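Long-range contacts in endonuclease NucS (Pyrococcus abyssi, PDB 2VLD), which cleaves the 3' and 5' single-stranded extremities of branched DNA, binds single-stranded DNA, and works as a homodimer that interacts with PCNA: residues V4-N9 with S109-L114; N87-I92 with R99-I104; V140-F145 with R204-A209; I154-V159 with V192-E197. The protein carries 2 engineered substitutions. All blocks are in the same frame, centred on the assembly; numbering follows the deposited sequence.

Interaction 1. Residues V4-N9 with S109-L114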
# COMPACT_ATOMS: atom_id res chain seq x y z
N VAL A 4 14.77 -11.41 -3.03
CA VAL A 4 14.90 -9.96 -2.96
C VAL A 4 16.15 -9.49 -3.70
O VAL A 4 17.25 -9.97 -3.43
CB VAL A 4 14.90 -9.48 -1.48
CG1 VAL A 4 15.81 -8.27 -1.27
CG2 VAL A 4 13.48 -9.18 -1.03
N ILE A 5 15.98 -8.57 -4.64
CA ILE A 5 17.11 -7.92 -5.27
C ILE A 5 17.04 -6.43 -4.98
O ILE A 5 15.99 -5.81 -5.15
CB ILE A 5 17.14 -8.17 -6.79
CG1 ILE A 5 17.18 -9.67 -7.07
CG2 ILE A 5 18.35 -7.51 -7.42
CD1 ILE A 5 16.15 -10.10 -8.04
N ILE A 6 18.15 -5.87 -4.54
CA ILE A 6 18.21 -4.47 -4.16
C ILE A 6 19.33 -3.75 -4.91
O ILE A 6 20.38 -4.34 -5.19
CB ILE A 6 18.46 -4.33 -2.65
CG1 ILE A 6 17.26 -4.84 -1.86
CG2 ILE A 6 18.80 -2.88 -2.28
CD1 ILE A 6 17.54 -5.10 -0.40
N LYS A 7 19.09 -2.48 -5.23
CA LYS A 7 20.14 -1.59 -5.67
C LYS A 7 20.04 -0.34 -4.80
O LYS A 7 19.08 0.43 -4.93
CB LYS A 7 19.98 -1.26 -7.16
CG LYS A 7 21.26 -1.39 -8.00
CD LYS A 7 21.62 -2.86 -8.28
CE LYS A 7 22.33 -3.06 -9.62
NZ LYS A 7 23.74 -2.56 -9.63
N GLU A 8 21.01 -0.15 -3.89
CA GLU A 8 20.94 0.91 -2.86
C GLU A 8 21.05 2.32 -3.44
O GLU A 8 21.00 3.32 -2.72
CB GLU A 8 21.95 0.70 -1.72
CG GLU A 8 21.51 1.39 -0.41
CD GLU A 8 22.45 1.15 0.77
OE1 GLU A 8 23.65 1.50 0.67
OE2 GLU A 8 21.97 0.63 1.81
N ASN A 9 21.22 2.36 -4.76
CA ASN A 9 20.97 3.54 -5.58
C ASN A 9 21.01 3.01 -7.00
O ASN A 9 21.91 2.24 -7.34
CB ASN A 9 22.03 4.62 -5.37
CG ASN A 9 21.59 5.98 -5.90
OD1 ASN A 9 21.46 6.18 -7.11
ND2 ASN A 9 21.36 6.91 -4.99
N SER A 109 16.38 4.02 -3.63
CA SER A 109 16.53 2.57 -3.74
C SER A 109 15.37 1.95 -4.49
O SER A 109 14.25 2.46 -4.47
CB SER A 109 16.63 1.90 -2.37
OG SER A 109 16.47 0.50 -2.49
N LEU A 110 15.66 0.83 -5.14
CA LEU A 110 14.67 0.04 -5.81
C LEU A 110 14.83 -1.39 -5.31
O LEU A 110 15.95 -1.88 -5.16
CB LEU A 110 14.86 0.13 -7.32
CG LEU A 110 13.87 -0.54 -8.27
CD1 LEU A 110 14.00 0.03 -9.68
CD2 LEU A 110 14.05 -2.05 -8.29
N VAL A 111 13.71 -2.06 -5.06
CA VAL A 111 13.71 -3.44 -4.60
C VAL A 111 12.78 -4.30 -5.47
O VAL A 111 11.59 -3.97 -5.63
CB VAL A 111 13.25 -3.55 -3.13
CG1 VAL A 111 13.13 -5.00 -2.71
CG2 VAL A 111 14.19 -2.79 -2.21
N VAL A 112 13.32 -5.37 -6.04
CA VAL A 112 12.50 -6.35 -6.74
C VAL A 112 12.25 -7.47 -5.75
O VAL A 112 13.16 -7.91 -5.05
CB VAL A 112 13.19 -6.92 -8.00
CG1 VAL A 112 12.28 -7.90 -8.74
CG2 VAL A 112 13.62 -5.80 -8.93
N PHE A 113 11.00 -7.92 -5.69
CA PHE A 113 10.60 -8.95 -4.75
C PHE A 113 9.86 -10.05 -5.49
O PHE A 113 8.69 -9.92 -5.80
CB PHE A 113 9.75 -8.35 -3.64
CG PHE A 113 9.26 -9.35 -2.63
CD1 PHE A 113 9.97 -10.51 -2.35
CD2 PHE A 113 8.08 -9.10 -1.93
CE1 PHE A 113 9.50 -11.43 -1.40
CE2 PHE A 113 7.60 -10.01 -0.97
CZ PHE A 113 8.32 -11.17 -0.71
N LEU A 114 10.58 -11.13 -5.78
CA LEU A 114 10.03 -12.23 -6.54
C LEU A 114 9.17 -13.07 -5.62
O LEU A 114 9.60 -14.08 -5.07
CB LEU A 114 11.16 -13.05 -7.16
CG LEU A 114 12.11 -12.18 -8.00
CD1 LEU A 114 13.56 -12.57 -7.78
CD2 LEU A 114 11.72 -12.27 -9.45
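Ile5 and Val112 form one of two hydrogen-bonded pairs between antiparallel strands 4-7 and 109-113, which run at 166° with their axes 4.7 Å apart. Ile5 N donates to Val112 O over 2.9 Å, and Val112 N returns the bond to Ile5 O at 2.8 Å. Two residues on, Lys7 N reaches Leu110 O at 3.2 Å, while the return bond from Leu110 N to Lys7 O is weak. At the non-hydrogen-bonded pairs, Val4 with Phe113 and Ile6 with Val111, CA-H...O contacts intervene, as from Val111 CA to Ile5 O.

Apolar contacts form on both faces of the sheet. On the face of Val4, Ile6, Val111 and Phe113, Ile6 and Val111 lie side by side and point the same way, with Ile6 CG1 3.7 Å from Val111 CG2. Val4 CG2 meets Phe113 CD1 obliquely at 4.0 Å. On the face of Ile5 and Val112, Ile5 CG1 stands beside its backbone N (chi1 -57°), and the methyl CD1 beyond it touches Leu114 CD1 at 3.6 Å.

Strand 4-7 thus adds to strand 106-113 of the PH-like domain, in the N-terminal antiparallel sheet that also holds strand 28-40. The face of Val4, Ile6, Val111 and Phe113 joins the homodimer contact, Phe113 stacking edge-to-face with Phe32 of the second subunit. That of Ile5, Leu110 and Val112 lies under helix 12-25, Leu110 on Leu18 and Val112 on Ala22.

Interaction 2. Residues N87-I92 with R99-I104. Engineered in segment 87-92: Met89 (natural residue Ile).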
# COMPACT_ATOMS: atom_id res chain seq x y z
N ASN A 87 10.79 8.82 -15.97
CA ASN A 87 9.59 8.76 -15.20
C ASN A 87 9.05 7.33 -15.30
O ASN A 87 9.31 6.64 -16.29
CB ASN A 87 8.57 9.79 -15.71
CG ASN A 87 7.75 9.28 -16.91
OD1 ASN A 87 8.16 8.35 -17.62
ND2 ASN A 87 6.60 9.90 -17.15
N SER A 88 8.36 6.87 -14.27
CA SER A 88 7.54 5.68 -14.43
C SER A 88 6.13 6.19 -14.69
O SER A 88 5.64 7.05 -13.94
CB SER A 88 7.60 4.79 -13.19
OG SER A 88 8.92 4.34 -12.96
N MSE A 89 5.52 5.70 -15.76
CA MSE A 89 4.12 5.98 -16.05
C MSE A 89 3.30 4.71 -16.01
O MSE A 89 3.73 3.66 -16.49
CB MSE A 89 3.93 6.61 -17.43
CG MSE A 89 4.58 7.96 -17.67
SE MSE A 89 5.97 7.86 -19.04
CE MSE A 89 5.00 8.31 -20.70
N ILE A 90 2.11 4.81 -15.45
CA ILE A 90 1.13 3.76 -15.60
C ILE A 90 -0.09 4.37 -16.27
O ILE A 90 -0.68 5.32 -15.75
CB ILE A 90 0.87 2.98 -14.26
CG1 ILE A 90 0.01 1.74 -14.49
CG2 ILE A 90 0.24 3.83 -13.23
CD1 ILE A 90 0.56 0.45 -13.80
N SER A 91 -0.40 3.87 -17.46
CA SER A 91 -1.53 4.34 -18.22
C SER A 91 -2.57 3.24 -18.32
O SER A 91 -2.26 2.09 -18.66
CB SER A 91 -1.13 4.76 -19.64
OG SER A 91 -0.03 5.64 -19.62
N ILE A 92 -3.80 3.59 -17.99
CA ILE A 92 -4.94 2.77 -18.31
C ILE A 92 -5.68 3.54 -19.40
O ILE A 92 -6.31 4.56 -19.16
CB ILE A 92 -5.79 2.32 -17.02
CG1 ILE A 92 -6.84 1.25 -17.37
CG2 ILE A 92 -6.43 3.50 -16.28
CD1 ILE A 92 -7.18 0.23 -16.24
N ARG A 99 -3.59 8.58 -16.71
CA ARG A 99 -2.14 8.61 -16.68
C ARG A 99 -1.61 8.97 -15.31
O ARG A 99 -1.86 10.06 -14.81
CB ARG A 99 -1.59 9.60 -17.72
CG ARG A 99 -0.22 9.19 -18.27
CD ARG A 99 0.32 10.22 -19.26
NE ARG A 99 1.24 11.12 -18.59
CZ ARG A 99 2.55 11.13 -18.79
NH1 ARG A 99 3.11 10.31 -19.66
NH2 ARG A 99 3.31 11.98 -18.11
N LEU A 100 -0.85 8.06 -14.71
CA LEU A 100 -0.18 8.36 -13.48
C LEU A 100 1.32 8.32 -13.69
O LEU A 100 1.87 7.29 -14.06
CB LEU A 100 -0.62 7.39 -12.38
CG LEU A 100 -0.14 7.67 -10.95
CD1 LEU A 100 -0.59 9.04 -10.54
CD2 LEU A 100 -0.67 6.63 -10.00
N GLU A 101 1.97 9.44 -13.45
CA GLU A 101 3.42 9.56 -13.63
C GLU A 101 4.17 9.86 -12.34
O GLU A 101 3.79 10.72 -11.56
CB GLU A 101 3.74 10.62 -14.69
CG GLU A 101 5.15 11.17 -14.61
CD GLU A 101 5.44 12.22 -15.67
OE1 GLU A 101 4.49 12.81 -16.21
OE2 GLU A 101 6.63 12.45 -15.96
N VAL A 102 5.25 9.13 -12.14
CA VAL A 102 6.17 9.41 -11.06
C VAL A 102 7.41 9.95 -11.74
O VAL A 102 8.17 9.19 -12.33
CB VAL A 102 6.52 8.13 -10.26
CG1 VAL A 102 7.63 8.39 -9.27
CG2 VAL A 102 5.29 7.60 -9.55
N GLU A 103 7.61 11.26 -11.70
CA GLU A 103 8.87 11.79 -12.21
C GLU A 103 9.91 11.69 -11.11
O GLU A 103 9.83 12.37 -10.10
CB GLU A 103 8.74 13.20 -12.81
CG GLU A 103 9.12 14.37 -11.92
CD GLU A 103 9.14 15.69 -12.67
OE1 GLU A 103 8.14 16.44 -12.58
OE2 GLU A 103 10.14 15.97 -13.37
N ILE A 104 10.84 10.78 -11.31
CA ILE A 104 11.85 10.49 -10.30
C ILE A 104 12.86 11.62 -10.24
O ILE A 104 13.46 11.98 -11.25
CB ILE A 104 12.57 9.16 -10.59
CG1 ILE A 104 11.54 8.03 -10.74
CG2 ILE A 104 13.62 8.88 -9.51
CD1 ILE A 104 12.12 6.65 -10.73
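Ile90 and Leu100 form a hydrogen-bonded pair in a beta hairpin of the N-terminal PH-like domain, strands 87-92 and 99-104 lying antiparallel at 171°. Ile90 N bonds to Leu100 O, and Leu100 N to Ile90 O, each over 2.9 Å, and Ser88 and Val102 form the next reciprocal pair. On the tightly packed face, Ile90 CG2 rests 3.8 Å from Leu100 CB, and both side chains continue onto Phe62 of strand 62-65.

The other face, that of Asn87, Met89, Ser91, Arg99 and Glu101, is polar and less well defined. Glu101 is extended, with CG anti to the backbone N (chi1 159°), and OE2 takes a weak bond from Asn87 ND2, itself doubtful because the amide is crowded against the engineered selenomethionine Met89. The placement of the Arg99 and Glu101 tips is doubtful too. An alanine at Glu101 would probably leave His183 of the second subunit and the amide of Asn87 without the carboxylate they bond weakly, and remove a negative charge from beside Arg99, to which Arg190 of that subunit also lies close. Toward the partly exposed end, Ser91 OG approaches the aliphatic part of Arg99, 3.8 Å from CG.

Interaction 3. Residues V140-F145 with R204-A209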
# COMPACT_ATOMS: atom_id res chain seq x y z
N VAL A 140 -17.28 -34.86 24.36
CA VAL A 140 -16.01 -34.96 23.64
C VAL A 140 -14.92 -34.10 24.28
O VAL A 140 -13.73 -34.38 24.16
CB VAL A 140 -16.14 -34.61 22.13
CG1 VAL A 140 -17.16 -35.51 21.46
CG2 VAL A 140 -16.48 -33.14 21.93
N ILE A 141 -15.35 -33.05 24.96
CA ILE A 141 -14.44 -32.22 25.72
C ILE A 141 -14.30 -32.80 27.12
O ILE A 141 -13.20 -33.10 27.58
CB ILE A 141 -14.96 -30.76 25.80
CG1 ILE A 141 -15.22 -30.16 24.40
CG2 ILE A 141 -14.03 -29.88 26.66
CD1 ILE A 141 -14.07 -30.21 23.43
N GLU A 142 -15.43 -32.97 27.80
CA GLU A 142 -15.46 -33.30 29.21
C GLU A 142 -16.85 -33.67 29.66
O GLU A 142 -17.84 -33.24 29.08
CB GLU A 142 -15.06 -32.09 30.04
CG GLU A 142 -13.84 -32.29 30.85
CD GLU A 142 -13.60 -31.12 31.78
OE1 GLU A 142 -12.44 -30.68 31.83
OE2 GLU A 142 -14.55 -30.64 32.44
N GLU A 143 -16.89 -34.44 30.74
CA GLU A 143 -18.12 -34.74 31.44
C GLU A 143 -18.66 -33.45 32.08
O GLU A 143 -17.97 -32.80 32.87
CB GLU A 143 -17.84 -35.84 32.47
CG GLU A 143 -18.83 -35.97 33.61
CD GLU A 143 -20.20 -36.39 33.14
OE1 GLU A 143 -20.29 -37.12 32.12
OE2 GLU A 143 -21.18 -35.97 33.79
N GLY A 144 -19.87 -33.06 31.70
CA GLY A 144 -20.52 -31.89 32.29
C GLY A 144 -19.89 -30.56 31.90
O GLY A 144 -19.84 -29.63 32.72
N PHE A 145 -19.39 -30.49 30.67
CA PHE A 145 -18.96 -29.23 30.10
C PHE A 145 -20.15 -28.61 29.38
O PHE A 145 -20.83 -29.29 28.63
CB PHE A 145 -17.80 -29.46 29.15
CG PHE A 145 -17.53 -28.32 28.21
CD1 PHE A 145 -17.06 -27.09 28.70
CD2 PHE A 145 -17.73 -28.46 26.85
CE1 PHE A 145 -16.81 -26.03 27.84
CE2 PHE A 145 -17.47 -27.41 25.98
CZ PHE A 145 -17.01 -26.20 26.48
N ARG A 204 -10.09 -22.07 32.52
CA ARG A 204 -9.32 -23.13 31.87
C ARG A 204 -9.19 -22.90 30.38
O ARG A 204 -10.09 -22.37 29.74
CB ARG A 204 -9.92 -24.50 32.17
CG ARG A 204 -9.92 -24.84 33.64
CD ARG A 204 -9.88 -26.31 33.88
NE ARG A 204 -11.20 -26.90 33.73
CZ ARG A 204 -11.48 -27.93 32.94
NH1 ARG A 204 -10.53 -28.52 32.23
NH2 ARG A 204 -12.72 -28.38 32.87
N GLY A 205 -8.04 -23.29 29.84
CA GLY A 205 -7.82 -23.21 28.41
C GLY A 205 -7.61 -24.59 27.84
O GLY A 205 -6.64 -25.26 28.16
N ILE A 206 -8.54 -25.02 26.99
CA ILE A 206 -8.40 -26.30 26.31
C ILE A 206 -8.21 -26.10 24.81
O ILE A 206 -9.07 -25.53 24.13
CB ILE A 206 -9.60 -27.25 26.55
CG1 ILE A 206 -9.82 -27.49 28.05
CG2 ILE A 206 -9.39 -28.56 25.80
CD1 ILE A 206 -11.17 -28.11 28.41
N LEU A 207 -7.08 -26.57 24.30
CA LEU A 207 -6.78 -26.55 22.88
C LEU A 207 -7.38 -27.77 22.21
O LEU A 207 -6.97 -28.89 22.50
CB LEU A 207 -5.26 -26.58 22.70
CG LEU A 207 -4.56 -25.94 21.50
CD1 LEU A 207 -3.29 -26.73 21.30
CD2 LEU A 207 -5.39 -25.94 20.23
N VAL A 208 -8.33 -27.57 21.31
CA VAL A 208 -9.01 -28.68 20.63
C VAL A 208 -8.54 -28.80 19.17
O VAL A 208 -8.81 -27.93 18.35
CB VAL A 208 -10.55 -28.55 20.68
CG1 VAL A 208 -11.21 -29.75 20.03
CG2 VAL A 208 -11.03 -28.38 22.11
N ALA A 209 -7.86 -29.91 18.87
CA ALA A 209 -7.25 -30.14 17.57
C ALA A 209 -7.10 -31.65 17.35
O ALA A 209 -7.29 -32.41 18.29
CB ALA A 209 -5.90 -29.43 17.50
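Glu142 OE1 is gripped by both terminal nitrogens of Arg204, NH2 at 2.5 Å and, more weakly, NH1 at 2.9 Å. The two side chains reach toward each other tip to tip, with carboxylate and guanidinium planes 1° apart, and OE1 lies at the guanidinium edge, near its plane. NH2 approaches OE1 from the syn side, 16° out of the carboxylate plane. Arg204 also has salt bridges to Asp165, through NH2, and to Glu226, through NH1, which together would probably stabilise its positive charge and hold the flat group in place. An alanine at Glu142 would probably leave that guanidinium with one carboxylate fewer, beside those of Asp165 and Glu226, and the loop 140-145 without its polar tie to the strand.

Beside this bridge the contact is apolar. Ile141 splits its branches between alternate strand residues: CG2 touches Ile206 CD1 at 3.8 Å, and CD1 touches Val208 CG2, also at 3.8 Å.

The loop thus closes over strand 203-209 in the PD-(D/E)XK nuclease domain. From helix 127-136, Ile134 packs on Ile141 of the loop and Met130 on Val208 of the strand. Strand 226-229 pairs with 203-209 on the side away from strand 170-175, and its Arg228 bonds to Ile141 O.

Interaction 4. Residues I154-V159 with V192-E197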
# COMPACT_ATOMS: atom_id res chain seq x y z
N ILE A 154 -14.11 -10.96 23.53
CA ILE A 154 -13.45 -10.90 24.84
C ILE A 154 -12.69 -9.58 24.90
O ILE A 154 -12.56 -8.90 23.89
CB ILE A 154 -12.56 -12.16 25.00
CG1 ILE A 154 -13.15 -13.05 26.06
CG2 ILE A 154 -11.13 -11.86 25.35
CD1 ILE A 154 -14.55 -13.51 25.72
N ARG A 155 -12.20 -9.19 26.08
CA ARG A 155 -11.49 -7.92 26.21
C ARG A 155 -10.32 -7.78 25.23
O ARG A 155 -10.16 -6.73 24.59
CB ARG A 155 -10.99 -7.72 27.64
CG ARG A 155 -12.03 -7.21 28.61
CD ARG A 155 -11.37 -7.00 29.96
NE ARG A 155 -12.32 -6.69 31.03
CZ ARG A 155 -11.97 -6.35 32.27
NH1 ARG A 155 -10.68 -6.27 32.62
NH2 ARG A 155 -12.91 -6.08 33.16
N HIS A 156 -9.51 -8.84 25.10
CA HIS A 156 -8.37 -8.83 24.18
C HIS A 156 -8.46 -9.91 23.11
O HIS A 156 -7.45 -10.54 22.78
CB HIS A 156 -7.04 -8.98 24.92
CG HIS A 156 -6.85 -8.00 26.03
ND1 HIS A 156 -7.12 -6.66 25.91
CD2 HIS A 156 -6.38 -8.18 27.29
CE1 HIS A 156 -6.85 -6.05 27.05
NE2 HIS A 156 -6.40 -6.95 27.90
N GLY A 157 -9.64 -10.14 22.56
CA GLY A 157 -9.73 -11.10 21.49
C GLY A 157 -11.06 -11.78 21.30
O GLY A 157 -12.08 -11.32 21.79
N ILE A 158 -11.02 -12.86 20.53
CA ILE A 158 -12.21 -13.62 20.18
C ILE A 158 -11.97 -15.10 20.40
O ILE A 158 -10.97 -15.65 19.95
CB ILE A 158 -12.62 -13.35 18.76
CG1 ILE A 158 -12.71 -11.83 18.56
CG2 ILE A 158 -13.93 -14.06 18.43
CD1 ILE A 158 -13.47 -11.39 17.33
N VAL A 159 -12.89 -15.73 21.12
CA VAL A 159 -12.73 -17.08 21.61
C VAL A 159 -13.61 -18.00 20.76
O VAL A 159 -14.78 -17.72 20.59
CB VAL A 159 -13.13 -17.14 23.11
CG1 VAL A 159 -13.29 -18.57 23.60
CG2 VAL A 159 -12.11 -16.38 23.97
N VAL A 192 -7.02 -16.75 27.60
CA VAL A 192 -7.13 -17.23 28.98
C VAL A 192 -6.69 -16.14 29.97
O VAL A 192 -7.44 -15.80 30.89
CB VAL A 192 -6.36 -18.56 29.18
CG1 VAL A 192 -6.28 -18.95 30.64
CG2 VAL A 192 -7.01 -19.68 28.38
N ASP A 193 -5.50 -15.59 29.76
CA ASP A 193 -4.97 -14.52 30.59
C ASP A 193 -5.91 -13.33 30.68
O ASP A 193 -6.16 -12.82 31.76
CB ASP A 193 -3.60 -14.06 30.09
CG ASP A 193 -2.51 -15.08 30.35
OD1 ASP A 193 -2.72 -16.00 31.18
OD2 ASP A 193 -1.43 -14.96 29.73
N SER A 194 -6.44 -12.90 29.53
CA SER A 194 -7.43 -11.83 29.45
C SER A 194 -8.61 -12.11 30.38
O SER A 194 -9.05 -11.24 31.12
CB SER A 194 -7.90 -11.64 28.00
OG SER A 194 -9.00 -10.76 27.88
N LEU A 195 -9.12 -13.33 30.32
CA LEU A 195 -10.24 -13.73 31.15
C LEU A 195 -9.84 -13.93 32.61
O LEU A 195 -10.65 -13.71 33.51
CB LEU A 195 -10.90 -14.98 30.59
CG LEU A 195 -11.61 -14.82 29.24
CD1 LEU A 195 -11.52 -16.11 28.51
CD2 LEU A 195 -13.06 -14.41 29.39
N LYS A 196 -8.60 -14.35 32.84
CA LYS A 196 -8.08 -14.47 34.21
C LYS A 196 -8.05 -13.10 34.91
O LYS A 196 -8.39 -13.00 36.09
CB LYS A 196 -6.70 -15.15 34.24
CG LYS A 196 -6.78 -16.68 34.26
CD LYS A 196 -5.39 -17.32 34.25
CE LYS A 196 -5.50 -18.85 34.23
NZ LYS A 196 -4.21 -19.53 33.90
N GLU A 197 -7.66 -12.06 34.18
CA GLU A 197 -7.73 -10.69 34.67
C GLU A 197 -9.15 -10.22 34.89
O GLU A 197 -9.38 -9.15 35.43
CB GLU A 197 -7.04 -9.73 33.69
CG GLU A 197 -5.54 -9.91 33.60
CD GLU A 197 -4.80 -8.60 33.49
OE1 GLU A 197 -5.21 -7.75 32.66
OE2 GLU A 197 -3.81 -8.42 34.23
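Ile154, Arg155 and His156 meet helix 182-199 from a type I turn spanning Ile154 to Gly157, closed by Ile154 N to Gly157 O at 2.7 Å and by a weak bond from Gly157 N back to Ile154 O. The turn makes a tight beta hairpin of strands 146-154 and 157-164 in the PD-(D/E)XK nuclease domain, and the helix lies against its tip. Gly157 adopts phi 154° and psi -165°, where a side chain would strike the preceding carbonyl oxygen.

Ser194 is the helix residue at the middle of the contact. Its OG is anti to the backbone N (chi1 171°) and accepts a weak bond from His156 N at 3.4 Å. Around the same oxygen gather Ile154 CG2 at 3.5 Å and Arg155 CB at 3.6 Å, so the hydroxyl sits in the bend of the turn among mostly apolar groups. Ser194 OG also lies obliquely to the His156 ring, 3.7 Å from CD2.

One helix position on, the contact is purely apolar. The Ile154 and Leu195 side chains cross at about a right angle, and Leu195 continues onto Val172 and Met162 of the sheet. On the more exposed flank, NE of the extended Arg155 makes a weak, long ion pair with Glu198. Deeper in, Ile154 CG1 lies 3.6 Å from Leu195 CD2.

How the interactions relate
The four contacts fall into two pairs, one in each domain. Interactions 1 and 2 belong to the same antiparallel sheet of the N-terminal region, which contains the ssDNA-binding site; their centres are 19 Å apart and strands 98-104 and 106-113 follow each other in the chain. Interactions 3 and 4 share the mixed sheet of the C-terminal region, which contains the nuclease active site, with centres 17 Å apart and a direct touch where Gly205 CA meets Val192 CG2 at 3.6 Å. Between the pairs, centres lie 42 to 58 Å apart, on opposite sides of the chain's centre. Interactions 1, 2 and 4 also touch the second subunit, whereas interaction 3 does not.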